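Local coordinates for N-isopropylammelide isopropylaminohydrolase (Burkholderia multivorans ATCC 17616, PDB 6NBO), which belongs to the amidohydrolase family of metal-dependent TIM-barrel enzymes and carries bound zinc, at residues E209-L215 with L240-V246; R222-A227 with F252-L257; L266-A270 with A291-V297; V297-G301 with G347-C352. One frame throughout, in Å; residues are numbered along the deposited sequence.

Contact 1 (E209-L215 with L240-V246); sequences ERYGRGL and LGMQHKV. With EDO (1,2-ethanediol), chain K.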
loop_
_atom_site.group_PDB
_atom_site.type_symbol
_atom_site.label_atom_id
_atom_site.label_comp_id
_atom_site.label_asym_id
_atom_site.label_seq_id
_atom_site.Cartn_x
_atom_site.Cartn_y
_atom_site.Cartn_z
ATOM N N GLU A 209 17.933 11.006 -5.487
ATOM C CA GLU A 209 18.537 11.199 -6.800
ATOM C C GLU A 209 19.852 10.441 -6.910
ATOM O O GLU A 209 20.172 9.887 -7.965
ATOM C CB GLU A 209 18.756 12.691 -7.058
ATOM C CG GLU A 209 19.380 13.021 -8.406
ATOM C CD GLU A 209 18.341 13.287 -9.483
ATOM O OE1 GLU A 209 17.191 12.812 -9.345
ATOM O OE2 GLU A 209 18.679 13.983 -10.465
ATOM N N ARG A 210 20.617 10.399 -5.818
ATOM C CA ARG A 210 21.903 9.711 -5.840
ATOM C C ARG A 210 21.743 8.222 -6.114
ATOM O O ARG A 210 22.577 7.622 -6.800
ATOM C CB ARG A 210 22.635 9.932 -4.518
ATOM C CG ARG A 210 23.818 9.000 -4.287
ATOM C CD ARG A 210 24.843 9.662 -3.383
ATOM N NE ARG A 210 24.192 10.325 -2.259
ATOM C CZ ARG A 210 24.290 9.932 -0.995
ATOM N NH1 ARG A 210 25.039 8.881 -0.673
ATOM N NH2 ARG A 210 23.648 10.601 -0.052
ATOM N N TYR A 211 20.685 7.608 -5.597
ATOM C CA TYR A 211 20.432 6.193 -5.819
ATOM C C TYR A 211 19.415 5.952 -6.923
ATOM O O TYR A 211 19.074 4.797 -7.189
ATOM C CB TYR A 211 19.972 5.535 -4.503
ATOM C CG TYR A 211 21.125 5.464 -3.524
ATOM C CD1 TYR A 211 21.415 6.528 -2.685
ATOM C CD2 TYR A 211 21.972 4.355 -3.498
ATOM C CE1 TYR A 211 22.493 6.476 -1.816
ATOM C CE2 TYR A 211 23.049 4.292 -2.641
ATOM C CZ TYR A 211 23.312 5.353 -1.802
ATOM O OH TYR A 211 24.389 5.285 -0.946
ATOM N N GLY A 212 18.950 7.007 -7.584
ATOM C CA GLY A 212 17.963 6.879 -8.642
ATOM C C GLY A 212 16.633 6.331 -8.178
ATOM O O GLY A 212 15.970 5.598 -8.924
ATOM N N ARG A 213 16.215 6.675 -6.966
ATOM C CA ARG A 213 15.009 6.099 -6.387
ATOM C C ARG A 213 13.908 7.142 -6.295
ATOM O O ARG A 213 14.157 8.349 -6.314
ATOM C CB ARG A 213 15.266 5.531 -4.988
ATOM C CG ARG A 213 16.443 4.592 -4.894
ATOM C CD ARG A 213 16.272 3.312 -5.695
ATOM N NE ARG A 213 17.506 2.544 -5.585
ATOM C CZ ARG A 213 17.809 1.786 -4.538
ATOM N NH1 ARG A 213 16.953 1.677 -3.533
ATOM N NH2 ARG A 213 18.964 1.144 -4.493
ATOM N N GLY A 214 12.681 6.646 -6.186
ATOM C CA GLY A 214 11.546 7.490 -5.907
ATOM C C GLY A 214 11.401 7.767 -4.424
ATOM O O GLY A 214 12.165 7.285 -3.585
ATOM N N LEU A 215 10.378 8.564 -4.102
ATOM C CA LEU A 215 10.089 8.955 -2.729
ATOM C C LEU A 215 8.610 8.767 -2.436
ATOM O O LEU A 215 7.759 8.897 -3.322
ATOM C CB LEU A 215 10.458 10.421 -2.450
ATOM C CG LEU A 215 11.909 10.807 -2.724
ATOM C CD1 LEU A 215 12.045 11.390 -4.129
ATOM C CD2 LEU A 215 12.360 11.783 -1.678
ATOM N N LEU A 240 13.627 18.078 -11.066
ATOM C CA LEU A 240 14.473 16.907 -11.263
ATOM C C LEU A 240 13.907 15.913 -12.272
ATOM O O LEU A 240 14.499 14.847 -12.470
ATOM C CB LEU A 240 14.714 16.207 -9.926
ATOM C CG LEU A 240 15.493 17.060 -8.924
ATOM C CD1 LEU A 240 15.603 16.354 -7.580
ATOM C CD2 LEU A 240 16.873 17.384 -9.483
ATOM N N GLY A 241 12.788 16.234 -12.914
ATOM C CA GLY A 241 12.178 15.298 -13.845
ATOM C C GLY A 241 11.811 13.970 -13.216
ATOM O O GLY A 241 11.961 12.922 -13.853
ATOM N N MET A 242 11.327 13.988 -11.979
ATOM C CA MET A 242 11.012 12.742 -11.276
ATOM C C MET A 242 9.562 12.324 -11.486
ATOM O O MET A 242 8.800 12.061 -10.556
ATOM C CB MET A 242 11.356 12.876 -9.803
ATOM C CG MET A 242 12.856 12.919 -9.589
ATOM S SD MET A 242 13.329 12.745 -7.881
ATOM C CE MET A 242 12.891 11.033 -7.585
ATOM N N GLN A 243 9.225 12.230 -12.769
ATOM C CA GLN A 243 7.914 11.811 -13.242
ATOM C C GLN A 243 7.523 10.445 -12.700
ATOM O O GLN A 243 8.261 9.469 -12.852
ATOM C CB GLN A 243 7.950 11.768 -14.773
ATOM C CG GLN A 243 6.615 11.630 -15.439
ATOM C CD GLN A 243 5.802 12.894 -15.340
ATOM O OE1 GLN A 243 6.320 13.943 -14.957
ATOM N NE2 GLN A 243 4.518 12.805 -15.680
ATOM N N HIS A 244 6.335 10.374 -12.097
ATOM C CA HIS A 244 5.797 9.109 -11.609
ATOM C C HIS A 244 6.746 8.431 -10.616
ATOM O O HIS A 244 6.773 7.201 -10.520
ATOM C CB HIS A 244 5.479 8.152 -12.773
ATOM C CG HIS A 244 4.407 8.641 -13.711
ATOM N ND1 HIS A 244 4.686 9.338 -14.867
ATOM C CD2 HIS A 244 3.060 8.488 -13.688
ATOM C CE1 HIS A 244 3.560 9.617 -15.502
ATOM N NE2 HIS A 244 2.559 9.113 -14.810
ATOM N N LYS A 245 7.541 9.208 -9.897
ATOM C CA LYS A 245 8.434 8.656 -8.889
ATOM C C LYS A 245 8.185 9.206 -7.493
ATOM O O LYS A 245 8.901 8.825 -6.560
ATOM C CB LYS A 245 9.896 8.906 -9.280
ATOM C CG LYS A 245 10.402 7.935 -10.340
ATOM C CD LYS A 245 11.837 8.233 -10.719
ATOM C CE LYS A 245 12.770 7.086 -10.366
ATOM N NZ LYS A 245 14.181 7.423 -10.725
ATOM N N VAL A 246 7.189 10.073 -7.308
ATOM C CA VAL A 246 6.906 10.656 -5.998
ATOM C C VAL A 246 5.469 10.336 -5.606
ATOM O O VAL A 246 4.553 10.441 -6.426
ATOM C CB VAL A 246 7.157 12.182 -6.001
ATOM C CG1 VAL A 246 6.676 12.822 -4.683
ATOM C CG2 VAL A 246 8.632 12.468 -6.217
HETATM C C1 EDO K . 11.152 3.800 -7.923
HETATM O O1 EDO K . 12.484 4.209 -7.635
HETATM C C2 EDO K . 10.271 4.982 -8.277
HETATM O O2 EDO K . 8.938 4.479 -8.314
HETATM O O HOH W 1 15.599 9.440 -8.682
#
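Leu240 brings its CD2 to within 4.0 Å of Glu209 OE2, where the ends of helices 197-211 and 223-239 come together on a TIM barrel just ahead of the parallel strands 215-219 and 246-250. Both helices end in Schellman motifs, at Gly212 and Gly241. Met242 then reaches inward. Its chain is bent at the last torsion (chi3 69°), which turns Met242 CE toward Leu215 CD1, 3.6 Å away, and the two side chains cross at about a right angle; the same methyl also lies against Arg213 O. A type II turn from Met242 to Lys245 brings the chain round to the strand. The Lys245 ammonium gives a hydrogen bond from NZ to Gly212 O (3.1 Å), approaching from above the carbonyl plane rather than on a lone pair, and a water joins NZ to Arg213 O. Beside this bond Gly214 N donates to ethanediol O1 at 2.8 Å. The ethanediol carbon C2 lies next to Lys245 CG. Strand pairing begins where Leu215 N donates to Lys245 O (2.9 Å, 155° at the hydrogen). Leu215 and Val246 point the same way, Leu215 CD1 to Val246 CG2 4.1 Å, and Val246 CA makes a C-H...O contact of 3.3 Å with Leu215 O.

Contact 2 (R222-A227 with F252-L257); sequences RGSMGA and FCLGDL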
loop_
_atom_site.group_PDB
_atom_site.type_symbol
_atom_site.label_atom_id
_atom_site.label_comp_id
_atom_site.label_asym_id
_atom_site.label_seq_id
_atom_site.Cartn_x
_atom_site.Cartn_y
_atom_site.Cartn_z
ATOM N N ARG A 222 -1.353 20.393 8.168
ATOM C CA ARG A 222 -2.700 20.849 7.891
ATOM C C ARG A 222 -2.680 22.203 7.200
ATOM O O ARG A 222 -1.742 22.990 7.363
ATOM C CB ARG A 222 -3.487 20.928 9.194
ATOM C CG ARG A 222 -3.542 19.598 9.926
ATOM C CD ARG A 222 -4.515 18.655 9.227
ATOM N NE ARG A 222 -5.795 19.327 9.035
ATOM C CZ ARG A 222 -6.733 19.413 9.971
ATOM N NH1 ARG A 222 -6.539 18.845 11.156
ATOM N NH2 ARG A 222 -7.863 20.059 9.724
ATOM N N GLY A 223 -3.724 22.459 6.408
ATOM C CA GLY A 223 -4.012 23.816 5.947
ATOM C C GLY A 223 -2.917 24.408 5.082
ATOM O O GLY A 223 -2.321 23.734 4.239
ATOM N N SER A 224 -2.645 25.702 5.300
ATOM C CA SER A 224 -1.726 26.445 4.437
ATOM C C SER A 224 -0.287 25.957 4.567
ATOM O O SER A 224 0.466 25.978 3.585
ATOM C CB SER A 224 -1.806 27.937 4.767
ATOM O OG SER A 224 -1.735 28.132 6.168
ATOM N N MET A 225 0.116 25.511 5.755
ATOM C CA MET A 225 1.455 24.948 5.902
ATOM C C MET A 225 1.630 23.706 5.037
ATOM O O MET A 225 2.628 23.569 4.323
ATOM C CB MET A 225 1.731 24.617 7.363
ATOM C CG MET A 225 3.017 23.831 7.533
ATOM S SD MET A 225 3.188 23.174 9.186
ATOM C CE MET A 225 3.535 24.599 10.136
ATOM N N GLY A 226 0.665 22.783 5.084
ATOM C CA GLY A 226 0.753 21.600 4.235
ATOM C C GLY A 226 0.763 21.946 2.756
ATOM O O GLY A 226 1.498 21.343 1.969
ATOM N N ALA A 227 -0.039 22.937 2.359
ATOM C CA ALA A 227 -0.055 23.349 0.958
ATOM C C ALA A 227 1.293 23.917 0.539
ATOM O O ALA A 227 1.749 23.692 -0.589
ATOM C CB ALA A 227 -1.163 24.373 0.721
ATOM N N PHE A 252 -3.540 15.307 4.255
ATOM C CA PHE A 252 -4.733 15.854 4.896
ATOM C C PHE A 252 -5.033 17.282 4.448
ATOM O O PHE A 252 -6.203 17.683 4.412
ATOM C CB PHE A 252 -4.580 15.836 6.420
ATOM C CG PHE A 252 -4.263 14.488 6.990
ATOM C CD1 PHE A 252 -4.829 13.338 6.464
ATOM C CD2 PHE A 252 -3.399 14.372 8.064
ATOM C CE1 PHE A 252 -4.532 12.093 7.000
ATOM C CE2 PHE A 252 -3.098 13.138 8.606
ATOM C CZ PHE A 252 -3.666 11.995 8.077
ATOM N N CYS A 253 -4.005 18.071 4.125
ATOM C CA CYS A 253 -4.265 19.469 3.782
ATOM C C CYS A 253 -5.155 19.605 2.555
ATOM O O CYS A 253 -5.818 20.636 2.397
ATOM C CB CYS A 253 -2.952 20.226 3.558
ATOM S SG CYS A 253 -1.975 19.676 2.130
ATOM N N LEU A 254 -5.201 18.582 1.698
ATOM C CA LEU A 254 -6.073 18.617 0.532
ATOM C C LEU A 254 -7.545 18.593 0.922
ATOM O O LEU A 254 -8.396 18.945 0.100
ATOM C CB LEU A 254 -5.744 17.443 -0.404
ATOM C CG LEU A 254 -4.361 17.452 -1.079
ATOM C CD1 LEU A 254 -4.086 16.147 -1.850
ATOM C CD2 LEU A 254 -4.225 18.650 -2.013
ATOM N N GLY A 255 -7.866 18.190 2.149
ATOM C CA GLY A 255 -9.209 18.358 2.668
ATOM C C GLY A 255 -9.459 19.671 3.374
ATOM O O GLY A 255 -10.617 20.010 3.629
ATOM N N ASP A 256 -8.402 20.431 3.686
ATOM C CA ASP A 256 -8.543 21.740 4.328
ATOM C C ASP A 256 -8.706 22.885 3.337
ATOM O O ASP A 256 -9.356 23.891 3.657
ATOM C CB ASP A 256 -7.317 22.056 5.193
ATOM C CG ASP A 256 -7.148 21.105 6.352
ATOM O OD1 ASP A 256 -8.147 20.779 7.021
ATOM O OD2 ASP A 256 -6.004 20.692 6.608
ATOM N N LEU A 257 -8.121 22.767 2.153
ATOM C CA LEU A 257 -8.011 23.898 1.244
ATOM C C LEU A 257 -9.335 24.211 0.560
ATOM O O LEU A 257 -10.172 23.332 0.343
ATOM C CB LEU A 257 -6.948 23.613 0.185
ATOM C CG LEU A 257 -5.523 23.463 0.708
ATOM C CD1 LEU A 257 -4.602 23.082 -0.432
ATOM C CD2 LEU A 257 -5.068 24.749 1.361
#
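Arg222 and Asp256 form a side-on salt bridge: Arg222 NE donates to Asp256 OD2 and Arg222 NH2 donates to Asp256 OD1, each at 2.8 Å, so two nitrogens of the guanidinium hold one carboxylate oxygen apiece. The two planes are 22° apart, nearly coplanar. OD2 uses its syn lone pair for NE, whereas OD1 is met on the syn side but somewhat out of the carboxylate plane. The arginine chain is bent at chi2 and chi3, and the guanidinium meets the acid with its edge. A backbone donor adds to this: Gly223 N reaches Asp256 OD2 at 2.9 Å from the anti side, tilted from the plane. OD2 therefore accepts two bonds from different sides, which would fix the rotation of the carboxylate and probably favours its charged form.

Both segments follow shortly after barrel strands 215-219 and 246-250, at the C-terminal ends of the strands of the TIM barrel, where the zinc ligands His218 and His250 stand. Phe252, whose ring meets that of His250, has its CB near the aliphatic CD of Arg222, with ring and guanidinium planes almost perpendicular.

The remaining contacts are apolar or fall on the main chain. Cys253 places SG between its backbone N and carbonyl carbon (chi1 65°), directed at the backbone of helix 223-239, 3.6 Å from Gly226 C. Gly226 has no side chain, so the sulfur rests directly on the main chain. One turn further on, Leu257 holds Ala227 CB with both methyls, Leu257 CD1 at 3.9 Å.

Contact 3 (L266-A270 with A291-V297); sequences LARMA and ACRAAGV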
loop_
_atom_site.group_PDB
_atom_site.type_symbol
_atom_site.label_atom_id
_atom_site.label_comp_id
_atom_site.label_asym_id
_atom_site.label_seq_id
_atom_site.Cartn_x
_atom_site.Cartn_y
_atom_site.Cartn_z
ATOM N N LEU A 266 -3.849 19.505 -7.207
ATOM C CA LEU A 266 -4.132 18.201 -7.790
ATOM C C LEU A 266 -3.780 18.175 -9.270
ATOM O O LEU A 266 -3.297 17.159 -9.780
ATOM C CB LEU A 266 -5.603 17.849 -7.589
ATOM C CG LEU A 266 -6.058 17.531 -6.172
ATOM C CD1 LEU A 266 -7.580 17.374 -6.191
ATOM C CD2 LEU A 266 -5.373 16.265 -5.651
ATOM N N ALA A 267 -4.027 19.283 -9.979
ATOM C CA ALA A 267 -3.667 19.342 -11.393
ATOM C C ALA A 267 -2.170 19.139 -11.576
ATOM O O ALA A 267 -1.743 18.396 -12.465
ATOM C CB ALA A 267 -4.110 20.675 -12.004
ATOM N N ARG A 268 -1.362 19.752 -10.706
ATOM C CA ARG A 268 0.084 19.587 -10.789
ATOM C C ARG A 268 0.491 18.160 -10.481
ATOM O O ARG A 268 1.364 17.599 -11.158
ATOM C CB ARG A 268 0.779 20.558 -9.835
ATOM C CG ARG A 268 0.618 22.009 -10.263
ATOM C CD ARG A 268 1.032 22.953 -9.155
ATOM N NE ARG A 268 2.453 22.837 -8.845
ATOM C CZ ARG A 268 3.027 23.427 -7.809
ATOM N NH1 ARG A 268 2.290 24.159 -6.991
ATOM N NH2 ARG A 268 4.325 23.275 -7.589
ATOM N N MET A 269 -0.120 17.558 -9.453
ATOM C CA MET A 269 0.167 16.165 -9.144
ATOM C C MET A 269 -0.171 15.252 -10.318
ATOM O O MET A 269 0.602 14.347 -10.651
ATOM C CB MET A 269 -0.598 15.748 -7.883
ATOM C CG MET A 269 -0.228 16.612 -6.675
ATOM S SD MET A 269 -1.341 16.378 -5.289
ATOM C CE MET A 269 -1.035 14.661 -4.986
ATOM N N ALA A 270 -1.318 15.470 -10.963
ATOM C CA ALA A 270 -1.675 14.637 -12.105
ATOM C C ALA A 270 -0.627 14.758 -13.207
ATOM O O ALA A 270 -0.170 13.752 -13.765
ATOM C CB ALA A 270 -3.053 15.033 -12.636
ATOM N N ALA A 291 -12.499 13.947 -5.896
ATOM C CA ALA A 291 -11.788 15.124 -6.399
ATOM C C ALA A 291 -10.451 14.739 -7.017
ATOM O O ALA A 291 -10.074 15.262 -8.076
ATOM C CB ALA A 291 -11.585 16.154 -5.288
ATOM N N CYS A 292 -9.705 13.841 -6.367
ATOM C CA CYS A 292 -8.479 13.328 -6.969
ATOM C C CYS A 292 -8.763 12.694 -8.323
ATOM O O CYS A 292 -8.097 12.999 -9.321
ATOM C CB CYS A 292 -7.818 12.313 -6.034
ATOM S SG CYS A 292 -7.294 13.032 -4.483
ATOM N N ARG A 293 -9.762 11.814 -8.371
ATOM C CA ARG A 293 -10.105 11.116 -9.605
ATOM C C ARG A 293 -10.454 12.100 -10.712
ATOM O O ARG A 293 -9.980 11.972 -11.846
ATOM C CB ARG A 293 -11.273 10.169 -9.335
ATOM C CG ARG A 293 -11.769 9.387 -10.532
ATOM C CD ARG A 293 -12.985 8.530 -10.150
ATOM N NE ARG A 293 -13.269 7.494 -11.141
ATOM C CZ ARG A 293 -12.604 6.343 -11.223
ATOM N NH1 ARG A 293 -11.609 6.079 -10.376
ATOM N NH2 ARG A 293 -12.926 5.453 -12.157
ATOM N N ALA A 294 -11.269 13.106 -10.390
ATOM C CA ALA A 294 -11.669 14.087 -11.392
ATOM C C ALA A 294 -10.477 14.878 -11.898
ATOM O O ALA A 294 -10.459 15.302 -13.057
ATOM C CB ALA A 294 -12.731 15.021 -10.811
ATOM N N ALA A 295 -9.466 15.082 -11.056
ATOM C CA ALA A 295 -8.279 15.817 -11.473
ATOM C C ALA A 295 -7.260 14.933 -12.169
ATOM O O ALA A 295 -6.262 15.451 -12.676
ATOM C CB ALA A 295 -7.621 16.507 -10.268
ATOM N N GLY A 296 -7.477 13.625 -12.210
ATOM C CA GLY A 296 -6.511 12.740 -12.822
ATOM C C GLY A 296 -5.421 12.261 -11.890
ATOM O O GLY A 296 -4.368 11.824 -12.366
ATOM N N VAL A 297 -5.639 12.329 -10.581
ATOM C CA VAL A 297 -4.657 11.907 -9.586
ATOM C C VAL A 297 -4.997 10.488 -9.152
ATOM O O VAL A 297 -6.122 10.214 -8.725
ATOM C CB VAL A 297 -4.629 12.865 -8.383
ATOM C CG1 VAL A 297 -3.675 12.330 -7.298
ATOM C CG2 VAL A 297 -4.193 14.250 -8.814
HETATM O O HOH W 2 -0.982 11.143 -12.800
#
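Helical segments Leu266-Ala270 and Ala291-Ala295 pack with their axes 9.4 Å apart at closest approach and a signed crossing angle of -56°. The second helix ends in a Schellman motif: Gly296 takes positive phi, and Val297 N returns to Cys292 O at 2.8 Å. This turn carries the chain back over the first helix, bringing the CA atoms of Ala270 and Val297 to 4.8 Å from each other.

The contact between side chains is apolar. Leu266 spreads over the second helix: its CB meets Ala295 CB at 3.6 Å, while the branches part, CD1 reaching the backbone around Ala291 O and CD2 lying 3.9 Å from Cys292 SG. Val297 comes across Leu266 at about a right angle. With CG1 anti to the backbone N (chi1 175°), the other methyl, Val297 CG2, is turned into the first helix, where it touches Leu266 O at 3.2 Å, Met269 CB at 4.0 Å and the Ala270 backbone. Ala270 CB faces the carbonyl oxygens of the turn, 3.2 Å from Ala295 O. A water donates to Ala270 O and, weakly, to Gly296 O, giving the edge of the contact a polar link.

Helices 259-272 and 289-295 belong to the outer layer of the TIM barrel. Cys292 and Val297 also press on Val276 of strand 275-278, which lies in the chain between the two helices, while Met269 and Arg268 turn toward Leu234 of the preceding helix 223-239.

Contact 4 (V297-G301 with G347-C352); sequences VTVIG and GAARGC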
loop_
_atom_site.group_PDB
_atom_site.type_symbol
_atom_site.label_atom_id
_atom_site.label_comp_id
_atom_site.label_asym_id
_atom_site.label_seq_id
_atom_site.Cartn_x
_atom_site.Cartn_y
_atom_site.Cartn_z
ATOM N N VAL A 297 -5.639 12.329 -10.581
ATOM C CA VAL A 297 -4.657 11.907 -9.586
ATOM C C VAL A 297 -4.997 10.488 -9.152
ATOM O O VAL A 297 -6.122 10.214 -8.725
ATOM C CB VAL A 297 -4.629 12.865 -8.383
ATOM C CG1 VAL A 297 -3.675 12.330 -7.298
ATOM C CG2 VAL A 297 -4.193 14.250 -8.814
ATOM N N THR A 298 -4.032 9.584 -9.258
ATOM C CA THR A 298 -4.236 8.216 -8.797
ATOM C C THR A 298 -4.308 8.154 -7.275
ATOM O O THR A 298 -3.494 8.764 -6.575
ATOM C CB THR A 298 -3.100 7.331 -9.285
ATOM O OG1 THR A 298 -3.083 7.356 -10.712
ATOM C CG2 THR A 298 -3.281 5.885 -8.792
ATOM N N VAL A 299 -5.272 7.392 -6.758
ATOM C CA VAL A 299 -5.469 7.238 -5.318
ATOM C C VAL A 299 -5.075 5.821 -4.911
ATOM O O VAL A 299 -5.575 4.840 -5.476
ATOM C CB VAL A 299 -6.914 7.548 -4.895
ATOM C CG1 VAL A 299 -7.067 7.360 -3.381
ATOM C CG2 VAL A 299 -7.274 8.985 -5.267
ATOM N N ILE A 300 -4.184 5.731 -3.922
ATOM C CA ILE A 300 -3.697 4.480 -3.342
ATOM C C ILE A 300 -4.332 4.313 -1.966
ATOM O O ILE A 300 -4.253 5.222 -1.132
ATOM C CB ILE A 300 -2.159 4.502 -3.215
ATOM C CG1 ILE A 300 -1.487 4.783 -4.569
ATOM C CG2 ILE A 300 -1.653 3.185 -2.599
ATOM C CD1 ILE A 300 -0.022 5.193 -4.437
ATOM N N GLY A 301 -4.943 3.162 -1.713
ATOM C CA GLY A 301 -5.479 2.881 -0.390
ATOM C C GLY A 301 -4.450 2.192 0.497
ATOM O O GLY A 301 -3.585 1.465 0.022
ATOM N N GLY A 347 -5.840 0.788 -9.090
ATOM C CA GLY A 347 -5.337 2.123 -8.785
ATOM C C GLY A 347 -4.131 2.088 -7.864
ATOM O O GLY A 347 -3.144 2.793 -8.091
ATOM N N ALA A 348 -4.187 1.259 -6.818
ATOM C CA ALA A 348 -3.028 1.096 -5.942
ATOM C C ALA A 348 -1.828 0.559 -6.709
ATOM O O ALA A 348 -0.691 1.001 -6.494
ATOM C CB ALA A 348 -3.368 0.147 -4.789
ATOM N N ALA A 349 -2.051 -0.422 -7.588
ATOM C CA ALA A 349 -0.933 -0.974 -8.342
ATOM C C ALA A 349 -0.334 0.078 -9.270
ATOM O O ALA A 349 0.892 0.225 -9.349
ATOM C CB ALA A 349 -1.384 -2.213 -9.128
ATOM N N ARG A 350 -1.185 0.812 -9.995
ATOM C CA ARG A 350 -0.708 1.897 -10.849
ATOM C C ARG A 350 0.049 2.937 -10.027
ATOM O O ARG A 350 1.167 3.341 -10.375
ATOM C CB ARG A 350 -1.903 2.538 -11.564
ATOM C CG ARG A 350 -1.597 3.295 -12.839
ATOM C CD ARG A 350 -2.867 3.974 -13.388
ATOM N NE ARG A 350 -4.064 3.139 -13.234
ATOM C CZ ARG A 350 -5.118 3.458 -12.486
ATOM N NH1 ARG A 350 -6.154 2.626 -12.409
ATOM N NH2 ARG A 350 -5.150 4.615 -11.825
ATOM N N GLY A 351 -0.549 3.376 -8.924
ATOM C CA GLY A 351 0.077 4.409 -8.116
ATOM C C GLY A 351 1.423 3.986 -7.560
ATOM O O GLY A 351 2.353 4.787 -7.506
ATOM N N CYS A 352 1.543 2.727 -7.130
ATOM C CA CYS A 352 2.792 2.251 -6.538
ATOM C C CYS A 352 3.800 1.750 -7.559
ATOM O O CYS A 352 4.943 1.460 -7.187
ATOM C CB CYS A 352 2.517 1.111 -5.541
ATOM S SG CYS A 352 1.606 1.632 -4.072
HETATM O O HOH W 3 -6.753 5.820 -9.417
#
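Gly347 O accepts the helical bond from Gly351 N at 2.8 Å and is also touched from across by the methyl of Thr298, CG2 lying 3.2 Å away. Helix 346-352 here covers strand 299-301, the last parallel strand of the TIM barrel; Gly301 pairs through its backbone with Gly64 of the first barrel strand, which closes the ring. The axes of strand and helix segment approach to 6.7 Å, with directions 111° apart, and the closeness follows from the glycines: Gly347 and Gly351 present bare main chain to the strand.

Thr298 sits over the two glycines. Its CG2, anti to the backbone N, turns to the helix, and OG1 lies near the guanidinium plane of Arg350, at its edge. The separation of 3.6 Å from Arg350 NH2 to Thr298 OG1 is no hydrogen bond. Arg350 NH2 instead gives to a water at 3.1 Å, which in turn accepts a weak bond from Val299 N. Arg350 takes two conformations, which makes the water bridge tentative; its NH1 pairs with Glu342.

Deeper in, Ile300 packs against the helix. With CG1 anti to the carbonyl carbon (chi1 -56°) and the chain extended beyond it, Ile300 CD1 lies along the Gly351 backbone, 3.6 Å from Gly351 C. The other branch, Ile300 CG2, spreads toward Ala348 CB at 4.1 Å and Cys352 SG at 3.9 Å.

Following the chain, contact 1 opens at 209-215 and contact 2 at 222-227 before contact 1 closes at 240-246 and contact 2 at 252-257, so these two cross; they lie at different ends of the same barrel strands, 215-219 and 246-250, with centres about 24 Å apart. Contact 3 follows in series and closes the loop through strand 275-278. It touches contact 2 through Leu254 CD1 and Leu266 CD2, 4.0 Å apart. Contact 4 opens on Val297, the residue that ends contact 3, and spans a longer loop to helix 346-352; Cys292 CB and Val299 CG2 also join the two. Together they tie strands and helices of the barrel's second half, from strand 215-219 to helix 346-352.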